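Local coordinates for protein aldehyde dehydrogenase (Staphylococcus aureus, PDB 6K0Z) that oxidises 4,4'-diaponeurosporen-4-al to 4,4'-diaponeurosporenoic acid, a step in staphyloxanthin biosynthesis, as an NAD-dependent aldehyde dehydrogenase, at residues K42-Y47 with K158-E163; Y56-K61 with L149-A154; I292-H297 with D321-E326. The protein carries 1 engineered substitution. All coordinates share one frame; numbering follows the deposited sequence.

Contact 1 (K42-Y47 with K158-E163); sequences KAIKSY and KRLINE
Tyr47 lays its ring over the backbone and side chain of Leu160, and the contact can be followed along it from CB outward. Its CB lies 3.9 Å from CD1 of Leu160. Next, CD1 of the ring meets CG of Leu160 at 3.8 Å. Further out, CE1 comes 3.7 Å from CA of Leu160. The same face takes CB of Leu160, 4.0 Å from the ring centroid and 15° off the normal, a CH-pi contact displaced from the ring centre. At the tip, OH lies 3.2 Å from OE1 of Glu163, and the planes of ring and carboxylate are turned 38° apart. OH is also 3.4 Å from the carbonyl O of Arg159.

Tyr47 is the first residue beyond helix 30-46 and the N-cap residue of helix 48-59, so the ring leaves from the junction of two helices. Its partner, helix 151-164, is the crossover of a beta-alpha-beta unit that joins the parallel strands 141-145 and 170-172, in the Rossmann-like part of the fold.

Leu160 also reaches the last turn of helix 30-46. Its CG is anti to the backbone N (chi1 -176°), which carries the methyls across to that helix. CD2 meets CB of Ala43 at 4.0 Å, and CD1 meets CG1 of Ile44 at 4.1 Å. Behind this layer Ile44 packs on Ile71 and Ile78 of helix 63-89, while Leu160 touches Phe129 of helix 126-138.

Contact 2 (Y56-K61 with L149-A154); sequences YTDLGK and LTPNVA
The first turn of helix 151-164, the crossover helix of a beta-alpha-beta unit, receives the carboxylate of Asp58 from the last turn of helix 48-59. Thr150 is the N-cap residue of the crossover helix, but its own side chain makes no capping bond. Asp58 comes in from the other helix. Its OD2 accepts a hydrogen bond from N of Val153 at 3.0 Å, with an N-H...O angle of 162°. The N-H points nearly down the C-O bond of the carboxylate. OD2 also lies 3.3 Å from N of Asn152. A negative group here would probably be favoured by the positive end of the helix dipole.

The rest of Asp58 is packed in closely. CG is anti to the carbonyl carbon (chi1 -69°), which points the carboxylate at the helix start. CB rests 3.9 Å from CB of Thr150, and OD1 is 3.6 Å from CD of Pro151. One methyl of Val153, CG2, sits beside OD2.

Leu59 adds an apolar flank, its CG 4.2 Å from CG2 of Thr150. Thr57 OG1 lies 3.5 Å from OD1 of Asn152 and is weakly hydrogen-bonded to O of Ala54 in its own helix. The carboxylate of Asp58 and the amide of Asn152 lie almost coplanar, 9° apart, with two acceptors facing: OD1 of Asp58 is 3.4 Å from OD1 of Asn152.

Contact 3 (I292-H297 with D321-E326); sequences IVNLKH and DERYIE
Arg323 sets CG anti to its own carbonyl carbon (chi1 -43°) and bends again at chi2 and chi3, and this folds its chain along Ile292 and over Leu295. Ile292 and Ile325 meet through their CG1 atoms, at 4.1 Å, where the two side chains cross at a slant.

From CB outward Arg323 touches mostly backbone. CB lies 3.5 Å from O of Ile292. CD comes 3.9 Å from N of Leu295. The guanidinium then turns one face to Leu295, whose CB stands 3.9 Å above its plane, displaced from the centre of the group. The polar anchor of this group is NE, which is hydrogen-bonded to O of Glu320, next to the segment. The group is thus fixed at NE and covered on one face by Leu295.

The backbones are joined by one hydrogen bond. N of Ile292 donates to O of Arg323 at 3.2 Å with a nearly straight N-H...O angle of 172°. The donor lies in the carbonyl plane, and the C=O...N angle is 158°. CG1 of Ile292 also packs against this oxygen, at 3.8 Å. Arg323 itself has left-handed backbone angles just ahead of the strand.

Segment 292-297 leads into helix 295-307. Segment 321-326 leads into strand 324-330, whose first residues are only weakly bonded. That strand belongs to the mixed sheet of the catalytic domain, with strands 223-226, 256-260 and 348-354, and the contact lies away from the predicted active-site residues. Ile325 and Ile292 both pack on Leu301 of helix 295-307, and Ile325 also reaches Tyr298 and Leu305.

Contacts 1 and 2 share helix 151-164: contact 2 holds its start, contact 1 its later turns. Their other sides are the consecutive helices 30-46 and 48-59. The chain closes contact 2 within the span that contact 1 closes, and contact 3 comes later. The centres of contacts 1 and 2 are about 16 Å apart. Contact 3 is centred about 12 Å from contact 2 and about 28 Å from contact 1. Contacts 2 and 3 touch, with Leu59 CD2 3.5 Å from Val293 CG2. Contact 2 thus joins helices beside the Rossmann-like NAD-binding sheet to the segment leading into helix 295-307 of the catalytic domain, so contacts 2 and 3 sit where the two domains meet.

Contact 1 (K42-Y47 with K158-E163)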
ATOM      1  N   LYS A  42     -10.724   7.937  27.517  1.00 56.87           N
ATOM      2  CA  LYS A  42     -11.203   8.771  28.616  1.00 59.42           C
ATOM      3  C   LYS A  42     -11.452  10.202  28.155  1.00 58.56           C
ATOM      4  O   LYS A  42     -12.446  10.827  28.550  1.00 60.49           O
ATOM      5  CB  LYS A  42     -10.195   8.739  29.767  1.00 60.69           C
ATOM      6  CG  LYS A  42     -10.296   9.915  30.736  1.00 63.00           C
ATOM      7  CD  LYS A  42      -9.019  10.068  31.583  1.00 64.01           C
ATOM      8  CE  LYS A  42      -8.547  11.520  31.615  1.00 63.79           C
ATOM      9  NZ  LYS A  42      -8.219  12.044  30.234  1.00 60.80           N
ATOM     10  N   ALA A  43     -10.570  10.736  27.307  1.00 57.62           N
ATOM     11  CA  ALA A  43     -10.714  12.122  26.876  1.00 56.55           C
ATOM     12  C   ALA A  43     -11.968  12.318  26.032  1.00 56.42           C
ATOM     13  O   ALA A  43     -12.697  13.303  26.208  1.00 57.12           O
ATOM     14  CB  ALA A  43      -9.469  12.565  26.112  1.00 54.03           C
ATOM     15  N   ILE A  44     -12.240  11.390  25.111  1.00 56.38           N
ATOM     16  CA  ILE A  44     -13.432  11.509  24.274  1.00 56.68           C
ATOM     17  C   ILE A  44     -14.686  11.471  25.135  1.00 59.28           C
ATOM     18  O   ILE A  44     -15.595  12.297  24.976  1.00 59.84           O
ATOM     19  CB  ILE A  44     -13.451  10.402  23.206  1.00 54.56           C
ATOM     20  CG1 ILE A  44     -12.321  10.618  22.201  1.00 51.02           C
ATOM     21  CG2 ILE A  44     -14.816  10.343  22.525  1.00 55.08           C
ATOM     22  CD1 ILE A  44     -12.002   9.388  21.399  1.00 49.12           C
ATOM     23  N   LYS A  45     -14.749  10.510  26.065  1.00 58.64           N
ATOM     24  CA  LYS A  45     -15.885  10.414  26.977  1.00 62.02           C
ATOM     25  C   LYS A  45     -16.025  11.674  27.816  1.00 63.84           C
ATOM     26  O   LYS A  45     -17.142  12.104  28.121  1.00 66.16           O
ATOM     27  CB  LYS A  45     -15.737   9.186  27.874  1.00 63.74           C
ATOM     28  CG  LYS A  45     -15.927   7.883  27.117  1.00 62.77           C
ATOM     29  CD  LYS A  45     -16.069   6.676  28.040  1.00 65.23           C
ATOM     30  CE  LYS A  45     -14.866   5.752  27.938  1.00 63.64           C
ATOM     31  NZ  LYS A  45     -15.267   4.318  28.014  1.00 65.03           N
ATOM     32  N   SER A  46     -14.904  12.282  28.194  1.00 63.00           N
ATOM     33  CA  SER A  46     -14.961  13.539  28.933  1.00 64.68           C
ATOM     34  C   SER A  46     -15.520  14.666  28.076  1.00 63.94           C
ATOM     35  O   SER A  46     -16.281  15.509  28.564  1.00 66.24           O
ATOM     36  CB  SER A  46     -13.572  13.916  29.440  1.00 63.86           C
ATOM     37  OG  SER A  46     -13.502  15.311  29.684  1.00 64.53           O
ATOM     38  N   TYR A  47     -15.124  14.725  26.809  1.00 63.34           N
ATOM     39  CA  TYR A  47     -15.653  15.720  25.890  1.00 62.28           C
ATOM     40  C   TYR A  47     -16.930  15.266  25.204  1.00 62.99           C
ATOM     41  O   TYR A  47     -17.337  15.894  24.227  1.00 62.46           O
ATOM     42  CB  TYR A  47     -14.611  16.069  24.826  1.00 58.65           C
ATOM     43  CG  TYR A  47     -13.546  17.041  25.286  1.00 57.71           C
ATOM     44  CD1 TYR A  47     -12.429  16.598  25.978  1.00 56.90           C
ATOM     45  CD2 TYR A  47     -13.658  18.403  25.026  1.00 58.21           C
ATOM     46  CE1 TYR A  47     -11.454  17.482  26.403  1.00 56.75           C
ATOM     47  CE2 TYR A  47     -12.689  19.297  25.447  1.00 58.28           C
ATOM     48  CZ  TYR A  47     -11.585  18.832  26.135  1.00 57.79           C
ATOM     49  OH  TYR A  47     -10.610  19.715  26.559  1.00 58.96           O
ATOM     50  N   LYS A 158      -8.845  20.184  18.840  1.00 47.97           N
ATOM     51  CA  LYS A 158      -7.604  20.747  19.351  1.00 48.60           C
ATOM     52  C   LYS A 158      -7.598  20.776  20.876  1.00 51.10           C
ATOM     53  O   LYS A 158      -6.599  20.406  21.505  1.00 51.96           O
ATOM     54  CB  LYS A 158      -7.389  22.146  18.778  1.00 49.07           C
ATOM     55  CG  LYS A 158      -6.091  22.789  19.228  1.00 49.15           C
ATOM     56  CD  LYS A 158      -5.702  23.966  18.342  1.00 49.04           C
ATOM     57  CE  LYS A 158      -4.361  24.564  18.769  1.00 49.59           C
ATOM     58  NZ  LYS A 158      -3.249  23.555  18.809  1.00 47.97           N
ATOM     59  N   ARG A 159      -8.707  21.201  21.491  1.00 51.26           N
ATOM     60  CA  ARG A 159      -8.769  21.248  22.948  1.00 53.99           C
ATOM     61  C   ARG A 159      -8.618  19.859  23.549  1.00 53.28           C
ATOM     62  O   ARG A 159      -7.898  19.678  24.537  1.00 54.52           O
ATOM     63  CB  ARG A 159     -10.080  21.896  23.404  1.00 57.25           C
ATOM     64  CG  ARG A 159      -9.925  23.347  23.872  1.00 60.27           C
ATOM     65  CD  ARG A 159     -11.136  24.233  23.546  1.00 62.66           C
ATOM     66  NE  ARG A 159     -10.708  25.579  23.138  1.00 64.21           N
ATOM     67  CZ  ARG A 159     -11.527  26.583  22.820  1.00 66.86           C
ATOM     68  NH1 ARG A 159     -11.022  27.760  22.451  1.00 66.96           N
ATOM     69  NH2 ARG A 159     -12.848  26.415  22.861  1.00 68.74           N
ATOM     70  N   LEU A 160      -9.286  18.865  22.963  1.00 53.81           N
ATOM     71  CA  LEU A 160      -9.182  17.504  23.477  1.00 53.85           C
ATOM     72  C   LEU A 160      -7.759  16.983  23.345  1.00 51.77           C
ATOM     73  O   LEU A 160      -7.250  16.317  24.254  1.00 52.88           O
ATOM     74  CB  LEU A 160     -10.165  16.592  22.738  1.00 53.06           C
ATOM     75  CG  LEU A 160     -10.306  15.126  23.155  1.00 53.65           C
ATOM     76  CD1 LEU A 160     -11.662  14.595  22.725  1.00 54.92           C
ATOM     77  CD2 LEU A 160      -9.211  14.259  22.552  1.00 51.62           C
ATOM     78  N   ILE A 161      -7.104  17.272  22.218  1.00 50.89           N
ATOM     79  CA  ILE A 161      -5.775  16.724  21.967  1.00 48.97           C
ATOM     80  C   ILE A 161      -4.743  17.442  22.822  1.00 49.84           C
ATOM     81  O   ILE A 161      -3.896  16.810  23.464  1.00 49.51           O
ATOM     82  CB  ILE A 161      -5.435  16.805  20.466  1.00 46.46           C
ATOM     83  CG1 ILE A 161      -6.311  15.837  19.668  1.00 45.19           C
ATOM     84  CG2 ILE A 161      -3.961  16.512  20.213  1.00 45.07           C
ATOM     85  CD1 ILE A 161      -5.987  14.389  19.910  1.00 44.71           C
ATOM     86  N   ASN A 162      -4.807  18.773  22.854  1.00 50.05           N
ATOM     87  CA  ASN A 162      -3.867  19.535  23.671  1.00 51.47           C
ATOM     88  C   ASN A 162      -3.980  19.161  25.140  1.00 53.94           C
ATOM     89  O   ASN A 162      -2.963  19.013  25.829  1.00 54.02           O
ATOM     90  CB  ASN A 162      -4.097  21.035  23.496  1.00 51.80           C
ATOM     91  CG  ASN A 162      -3.652  21.529  22.145  1.00 49.59           C
ATOM     92  OD1 ASN A 162      -4.007  22.631  21.732  1.00 49.67           O
ATOM     93  ND2 ASN A 162      -2.876  20.713  21.441  1.00 47.66           N
ATOM     94  N   GLU A 163      -5.208  19.007  25.638  1.00 52.01           N
ATOM     95  CA  GLU A 163      -5.380  18.669  27.044  1.00 54.64           C
ATOM     96  C   GLU A 163      -4.881  17.258  27.336  1.00 53.11           C
ATOM     97  O   GLU A 163      -4.337  16.996  28.413  1.00 54.24           O
ATOM     98  CB  GLU A 163      -6.847  18.819  27.447  1.00 57.14           C
ATOM     99  CG  GLU A 163      -7.106  18.564  28.922  1.00 61.04           C
ATOM    100  CD  GLU A 163      -8.421  17.840  29.149  1.00 62.45           C
ATOM    101  OE1 GLU A 163      -9.465  18.519  29.260  1.00 63.67           O
ATOM    102  OE2 GLU A 163      -8.411  16.592  29.217  1.00 62.26           O
TER

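Contact 2 (Y56-K61 with L149-A154)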
ATOM      1  N   TYR A  56     -23.567  19.481  16.213  1.00 60.47           N
ATOM      2  CA  TYR A  56     -24.887  20.027  15.919  1.00 63.04           C
ATOM      3  C   TYR A  56     -24.802  21.450  15.373  1.00 63.35           C
ATOM      4  O   TYR A  56     -25.547  21.793  14.449  1.00 64.07           O
ATOM      5  CB  TYR A  56     -25.795  19.980  17.148  1.00 66.40           C
ATOM      6  CG  TYR A  56     -27.180  20.520  16.846  1.00 69.32           C
ATOM      7  CD1 TYR A  56     -28.168  19.697  16.313  1.00 70.17           C
ATOM      8  CD2 TYR A  56     -27.491  21.855  17.068  1.00 71.36           C
ATOM      9  CE1 TYR A  56     -29.430  20.185  16.021  1.00 73.00           C
ATOM     10  CE2 TYR A  56     -28.749  22.354  16.779  1.00 74.21           C
ATOM     11  CZ  TYR A  56     -29.716  21.513  16.255  1.00 75.02           C
ATOM     12  OH  TYR A  56     -30.974  21.995  15.965  1.00 78.04           O
ATOM     13  N   THR A  57     -23.924  22.304  15.925  1.00 63.05           N
ATOM     14  CA  THR A  57     -23.872  23.673  15.413  1.00 63.67           C
ATOM     15  C   THR A  57     -23.214  23.742  14.038  1.00 61.01           C
ATOM     16  O   THR A  57     -23.497  24.662  13.262  1.00 61.73           O
ATOM     17  CB  THR A  57     -23.142  24.629  16.368  1.00 64.39           C
ATOM     18  OG1 THR A  57     -21.720  24.473  16.231  1.00 61.50           O
ATOM     19  CG2 THR A  57     -23.586  24.485  17.813  1.00 66.85           C
ATOM     20  N   ASP A  58     -22.332  22.798  13.718  1.00 64.13           N
ATOM     21  CA  ASP A  58     -21.659  22.817  12.424  1.00 61.29           C
ATOM     22  C   ASP A  58     -22.410  22.048  11.347  1.00 60.28           C
ATOM     23  O   ASP A  58     -22.392  22.462  10.180  1.00 59.14           O
ATOM     24  CB  ASP A  58     -20.244  22.249  12.548  1.00 58.65           C
ATOM     25  CG  ASP A  58     -19.318  23.153  13.336  1.00 58.80           C
ATOM     26  OD1 ASP A  58     -19.585  24.374  13.424  1.00 60.63           O
ATOM     27  OD2 ASP A  58     -18.295  22.642  13.838  1.00 56.80           O
ATOM     28  N   LEU A  59     -23.071  20.942  11.707  1.00 61.42           N
ATOM     29  CA  LEU A  59     -23.702  20.066  10.726  1.00 61.15           C
ATOM     30  C   LEU A  59     -25.159  19.745  11.036  1.00 64.01           C
ATOM     31  O   LEU A  59     -25.732  18.864  10.379  1.00 63.29           O
ATOM     32  CB  LEU A  59     -22.923  18.756  10.601  1.00 58.66           C
ATOM     33  CG  LEU A  59     -21.499  18.862  10.067  1.00 55.78           C
ATOM     34  CD1 LEU A  59     -20.706  17.627  10.448  1.00 53.62           C
ATOM     35  CD2 LEU A  59     -21.561  19.011   8.570  1.00 54.24           C
ATOM     36  N   GLY A  60     -25.769  20.416  12.014  1.00 62.75           N
ATOM     37  CA  GLY A  60     -27.137  20.128  12.402  1.00 65.98           C
ATOM     38  C   GLY A  60     -27.324  18.668  12.754  1.00 65.72           C
ATOM     39  O   GLY A  60     -28.417  18.111  12.616  1.00 69.18           O
ATOM     40  N   LYS A  61     -26.248  18.034  13.204  1.00 65.37           N
ATOM     41  CA  LYS A  61     -26.237  16.593  13.399  1.00 64.41           C
ATOM     42  C   LYS A  61     -26.825  16.253  14.761  1.00 67.78           C
ATOM     43  O   LYS A  61     -26.270  16.636  15.797  1.00 67.38           O
ATOM     44  CB  LYS A  61     -24.814  16.059  13.268  1.00 61.07           C
ATOM     45  CG  LYS A  61     -24.757  14.609  12.811  1.00 60.22           C
ATOM     46  CD  LYS A  61     -23.336  14.075  12.751  1.00 56.87           C
ATOM     47  CE  LYS A  61     -22.626  14.510  11.484  1.00 54.15           C
ATOM     48  NZ  LYS A  61     -21.601  13.514  11.058  1.00 52.04           N
ATOM     49  N   LEU A 149     -13.975  23.921   7.802  1.00 47.51           N
ATOM     50  CA  LEU A 149     -15.368  24.164   7.445  1.00 49.11           C
ATOM     51  C   LEU A 149     -16.292  23.868   8.616  1.00 50.93           C
ATOM     52  O   LEU A 149     -17.366  24.469   8.724  1.00 53.73           O
ATOM     53  CB  LEU A 149     -15.772  23.334   6.232  1.00 48.41           C
ATOM     54  CG  LEU A 149     -14.900  23.387   4.981  1.00 46.68           C
ATOM     55  CD1 LEU A 149     -15.654  22.718   3.841  1.00 45.95           C
ATOM     56  CD2 LEU A 149     -14.460  24.811   4.626  1.00 47.98           C
ATOM     57  N   THR A 150     -15.899  22.945   9.489  1.00 52.63           N
ATOM     58  CA  THR A 150     -16.588  22.707  10.750  1.00 53.27           C
ATOM     59  C   THR A 150     -15.715  23.252  11.875  1.00 53.43           C
ATOM     60  O   THR A 150     -15.027  22.482  12.560  1.00 52.91           O
ATOM     61  CB  THR A 150     -16.870  21.218  10.943  1.00 52.11           C
ATOM     62  OG1 THR A 150     -15.636  20.494  10.908  1.00 49.59           O
ATOM     63  CG2 THR A 150     -17.781  20.698   9.838  1.00 52.05           C
ATOM     64  N   PRO A 151     -15.728  24.570  12.099  1.00 52.68           N
ATOM     65  CA  PRO A 151     -14.676  25.183  12.933  1.00 53.18           C
ATOM     66  C   PRO A 151     -14.761  24.818  14.405  1.00 54.56           C
ATOM     67  O   PRO A 151     -13.723  24.618  15.049  1.00 53.41           O
ATOM     68  CB  PRO A 151     -14.892  26.691  12.711  1.00 55.14           C
ATOM     69  CG  PRO A 151     -15.868  26.798  11.541  1.00 55.36           C
ATOM     70  CD  PRO A 151     -16.690  25.561  11.594  1.00 54.70           C
ATOM     71  N   ASN A 152     -15.965  24.748  14.966  1.00 53.87           N
ATOM     72  CA  ASN A 152     -16.083  24.432  16.384  1.00 55.26           C
ATOM     73  C   ASN A 152     -15.696  22.987  16.655  1.00 53.60           C
ATOM     74  O   ASN A 152     -15.058  22.695  17.673  1.00 53.76           O
ATOM     75  CB  ASN A 152     -17.496  24.729  16.872  1.00 58.75           C
ATOM     76  CG  ASN A 152     -17.872  26.190  16.688  1.00 62.17           C
ATOM     77  OD1 ASN A 152     -18.849  26.512  16.010  1.00 63.52           O
ATOM     78  ND2 ASN A 152     -17.091  27.085  17.289  1.00 62.94           N
ATOM     79  N   VAL A 153     -16.047  22.071  15.747  1.00 55.21           N
ATOM     80  CA  VAL A 153     -15.553  20.703  15.871  1.00 53.25           C
ATOM     81  C   VAL A 153     -14.033  20.697  15.849  1.00 51.17           C
ATOM     82  O   VAL A 153     -13.388  20.017  16.657  1.00 50.62           O
ATOM     83  CB  VAL A 153     -16.135  19.806  14.766  1.00 51.81           C
ATOM     84  CG1 VAL A 153     -15.503  18.442  14.848  1.00 50.25           C
ATOM     85  CG2 VAL A 153     -17.627  19.688  14.916  1.00 54.14           C
ATOM     86  N   ALA A 154     -13.441  21.483  14.947  1.00 51.53           N
ATOM     87  CA  ALA A 154     -11.988  21.537  14.834  1.00 50.18           C
ATOM     88  C   ALA A 154     -11.341  21.951  16.152  1.00 50.91           C
ATOM     89  O   ALA A 154     -10.380  21.322  16.609  1.00 49.33           O
ATOM     90  CB  ALA A 154     -11.591  22.498  13.712  1.00 49.96           C
TER

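Contact 3 (I292-H297 with D321-E326)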
ATOM      1  N   ILE A 292     -26.933  21.010   5.874  1.00 65.76           N
ATOM      2  CA  ILE A 292     -25.789  21.213   4.990  1.00 63.36           C
ATOM      3  C   ILE A 292     -24.713  21.990   5.740  1.00 62.38           C
ATOM      4  O   ILE A 292     -25.014  22.918   6.501  1.00 63.33           O
ATOM      5  CB  ILE A 292     -26.227  21.941   3.705  1.00 64.57           C
ATOM      6  CG1 ILE A 292     -27.260  21.106   2.951  1.00 65.68           C
ATOM      7  CG2 ILE A 292     -25.033  22.238   2.806  1.00 62.42           C
ATOM      8  CD1 ILE A 292     -26.867  19.664   2.784  1.00 63.88           C
ATOM      9  N   VAL A 293     -23.448  21.616   5.519  1.00 60.52           N
ATOM     10  CA  VAL A 293     -22.348  22.166   6.305  1.00 60.91           C
ATOM     11  C   VAL A 293     -22.224  23.679   6.194  1.00 63.04           C
ATOM     12  O   VAL A 293     -21.672  24.313   7.098  1.00 63.85           O
ATOM     13  CB  VAL A 293     -21.008  21.510   5.905  1.00 58.66           C
ATOM     14  CG1 VAL A 293     -20.485  22.106   4.603  1.00 58.46           C
ATOM     15  CG2 VAL A 293     -19.976  21.701   7.009  1.00 58.04           C
ATOM     16  N   ASN A 294     -22.715  24.284   5.115  1.00 66.25           N
ATOM     17  CA  ASN A 294     -22.306  25.656   4.859  1.00 67.17           C
ATOM     18  C   ASN A 294     -23.190  26.301   3.803  1.00 68.67           C
ATOM     19  O   ASN A 294     -23.816  25.629   2.978  1.00 67.50           O
ATOM     20  CB  ASN A 294     -20.834  25.713   4.422  1.00 64.63           C
ATOM     21  CG  ASN A 294     -20.263  27.120   4.452  1.00 66.86           C
ATOM     22  OD1 ASN A 294     -19.298  27.422   3.744  1.00 65.16           O
ATOM     23  ND2 ASN A 294     -20.842  27.988   5.288  1.00 70.91           N
ATOM     24  N   LEU A 295     -23.210  27.634   3.858  1.00 66.61           N
ATOM     25  CA  LEU A 295     -23.876  28.469   2.867  1.00 69.62           C
ATOM     26  C   LEU A 295     -23.394  28.174   1.451  1.00 68.03           C
ATOM     27  O   LEU A 295     -24.185  28.190   0.501  1.00 69.66           O
ATOM     28  CB  LEU A 295     -23.627  29.932   3.230  1.00 72.50           C
ATOM     29  CG  LEU A 295     -24.200  31.099   2.445  1.00 75.99           C
ATOM     30  CD1 LEU A 295     -25.720  31.072   2.489  1.00 78.42           C
ATOM     31  CD2 LEU A 295     -23.636  32.395   3.029  1.00 78.09           C
ATOM     32  N   LYS A 296     -22.095  27.917   1.281  1.00 70.26           N
ATOM     33  CA  LYS A 296     -21.577  27.703  -0.066  1.00 68.19           C
ATOM     34  C   LYS A 296     -22.002  26.346  -0.607  1.00 66.02           C
ATOM     35  O   LYS A 296     -22.507  26.246  -1.732  1.00 66.87           O
ATOM     36  CB  LYS A 296     -20.056  27.848  -0.084  1.00 65.91           C
ATOM     37  CG  LYS A 296     -19.554  29.283  -0.299  1.00 67.92           C
ATOM     38  CD  LYS A 296     -20.169  29.960  -1.535  1.00 69.92           C
ATOM     39  CE  LYS A 296     -21.342  30.894  -1.194  1.00 72.13           C
ATOM     40  NZ  LYS A 296     -21.924  31.501  -2.422  1.00 73.62           N
ATOM     41  N   HIS A 297     -21.803  25.287   0.174  1.00 65.73           N
ATOM     42  CA  HIS A 297     -22.339  23.995  -0.234  1.00 65.34           C
ATOM     43  C   HIS A 297     -23.845  24.065  -0.427  1.00 68.20           C
ATOM     44  O   HIS A 297     -24.394  23.383  -1.302  1.00 67.75           O
ATOM     45  CB  HIS A 297     -21.974  22.936   0.797  1.00 63.29           C
ATOM     46  CG  HIS A 297     -20.518  22.616   0.823  1.00 60.42           C
ATOM     47  ND1 HIS A 297     -20.025  21.370   0.501  1.00 59.12           N
ATOM     48  CD2 HIS A 297     -19.439  23.386   1.100  1.00 60.19           C
ATOM     49  CE1 HIS A 297     -18.707  21.382   0.598  1.00 57.31           C
ATOM     50  NE2 HIS A 297     -18.326  22.594   0.959  1.00 57.84           N
ATOM     51  N   ASP A 321     -31.613  29.999   6.104  1.00 81.08           N
ATOM     52  CA  ASP A 321     -31.117  30.412   7.411  1.00 80.87           C
ATOM     53  C   ASP A 321     -30.636  29.245   8.261  1.00 78.70           C
ATOM     54  O   ASP A 321     -29.727  29.424   9.080  1.00 78.17           O
ATOM     55  CB  ASP A 321     -32.190  31.203   8.150  1.00 85.08           C
ATOM     56  CG  ASP A 321     -32.312  32.612   7.627  1.00 87.79           C
ATOM     57  OD1 ASP A 321     -31.943  32.823   6.449  1.00 86.08           O
ATOM     58  OD2 ASP A 321     -32.763  33.499   8.385  1.00 90.40           O
ATOM     59  N   GLU A 322     -31.218  28.057   8.106  1.00 80.73           N
ATOM     60  CA  GLU A 322     -30.706  26.880   8.795  1.00 78.66           C
ATOM     61  C   GLU A 322     -30.116  25.859   7.826  1.00 75.46           C
ATOM     62  O   GLU A 322     -29.932  24.692   8.191  1.00 73.89           O
ATOM     63  CB  GLU A 322     -31.791  26.243   9.668  1.00 81.49           C
ATOM     64  CG  GLU A 322     -32.937  25.609   8.920  1.00 83.64           C
ATOM     65  CD  GLU A 322     -33.876  24.870   9.855  1.00 87.17           C
ATOM     66  OE1 GLU A 322     -33.477  24.601  11.011  1.00 87.96           O
ATOM     67  OE2 GLU A 322     -35.011  24.565   9.438  1.00 88.61           O
ATOM     68  N   ARG A 323     -29.795  26.290   6.604  1.00 79.52           N
ATOM     69  CA  ARG A 323     -29.129  25.451   5.608  1.00 75.16           C
ATOM     70  C   ARG A 323     -29.876  24.136   5.418  1.00 74.76           C
ATOM     71  O   ARG A 323     -29.295  23.048   5.431  1.00 71.12           O
ATOM     72  CB  ARG A 323     -27.671  25.205   5.990  1.00 72.02           C
ATOM     73  CG  ARG A 323     -26.966  26.439   6.509  1.00 72.43           C
ATOM     74  CD  ARG A 323     -26.806  27.484   5.421  1.00 72.89           C
ATOM     75  NE  ARG A 323     -26.944  28.843   5.944  1.00 75.55           N
ATOM     76  CZ  ARG A 323     -26.002  29.502   6.617  1.00 74.68           C
ATOM     77  NH1 ARG A 323     -26.246  30.734   7.041  1.00 78.19           N
ATOM     78  NH2 ARG A 323     -24.821  28.939   6.866  1.00 71.63           N
ATOM     79  N   TYR A 324     -31.188  24.248   5.256  1.00 74.24           N
ATOM     80  CA  TYR A 324     -32.051  23.087   5.118  1.00 75.89           C
ATOM     81  C   TYR A 324     -32.256  22.751   3.652  1.00 75.38           C
ATOM     82  O   TYR A 324     -32.527  23.639   2.841  1.00 77.55           O
ATOM     83  CB  TYR A 324     -33.404  23.340   5.773  1.00 79.93           C
ATOM     84  CG  TYR A 324     -34.367  22.193   5.609  1.00 80.30           C
ATOM     85  CD1 TYR A 324     -34.167  20.996   6.285  1.00 78.85           C
ATOM     86  CD2 TYR A 324     -35.479  22.306   4.790  1.00 82.25           C
ATOM     87  CE1 TYR A 324     -35.047  19.941   6.147  1.00 79.63           C
ATOM     88  CE2 TYR A 324     -36.369  21.255   4.646  1.00 82.96           C
ATOM     89  CZ  TYR A 324     -36.148  20.074   5.328  1.00 82.22           C
ATOM     90  OH  TYR A 324     -37.026  19.023   5.192  1.00 83.78           O
ATOM     91  N   ILE A 325     -32.119  21.474   3.316  1.00 75.56           N
ATOM     92  CA  ILE A 325     -32.577  20.942   2.041  1.00 75.02           C
ATOM     93  C   ILE A 325     -33.261  19.617   2.326  1.00 75.71           C
ATOM     94  O   ILE A 325     -32.719  18.780   3.055  1.00 73.87           O
ATOM     95  CB  ILE A 325     -31.437  20.745   1.031  1.00 72.29           C
ATOM     96  CG1 ILE A 325     -30.632  22.031   0.871  1.00 71.50           C
ATOM     97  CG2 ILE A 325     -32.004  20.306  -0.307  1.00 72.95           C
ATOM     98  CD1 ILE A 325     -29.704  22.019  -0.308  1.00 69.02           C
ATOM     99  N   GLU A 326     -34.437  19.426   1.765  1.00 75.30           N
ATOM    100  CA  GLU A 326     -35.195  18.255   2.159  1.00 76.35           C
ATOM    101  C   GLU A 326     -34.859  17.071   1.269  1.00 73.20           C
ATOM    102  O   GLU A 326     -34.383  17.237   0.140  1.00 71.07           O
ATOM    103  CB  GLU A 326     -36.694  18.540   2.096  1.00 81.30           C
ATOM    104  CG  GLU A 326     -37.158  19.305   0.881  1.00 82.95           C
ATOM    105  CD  GLU A 326     -38.641  19.615   0.945  1.00 87.60           C
ATOM    106  OE1 GLU A 326     -39.004  20.803   0.864  1.00 88.91           O
ATOM    107  OE2 GLU A 326     -39.448  18.672   1.076  1.00 88.34           O
TER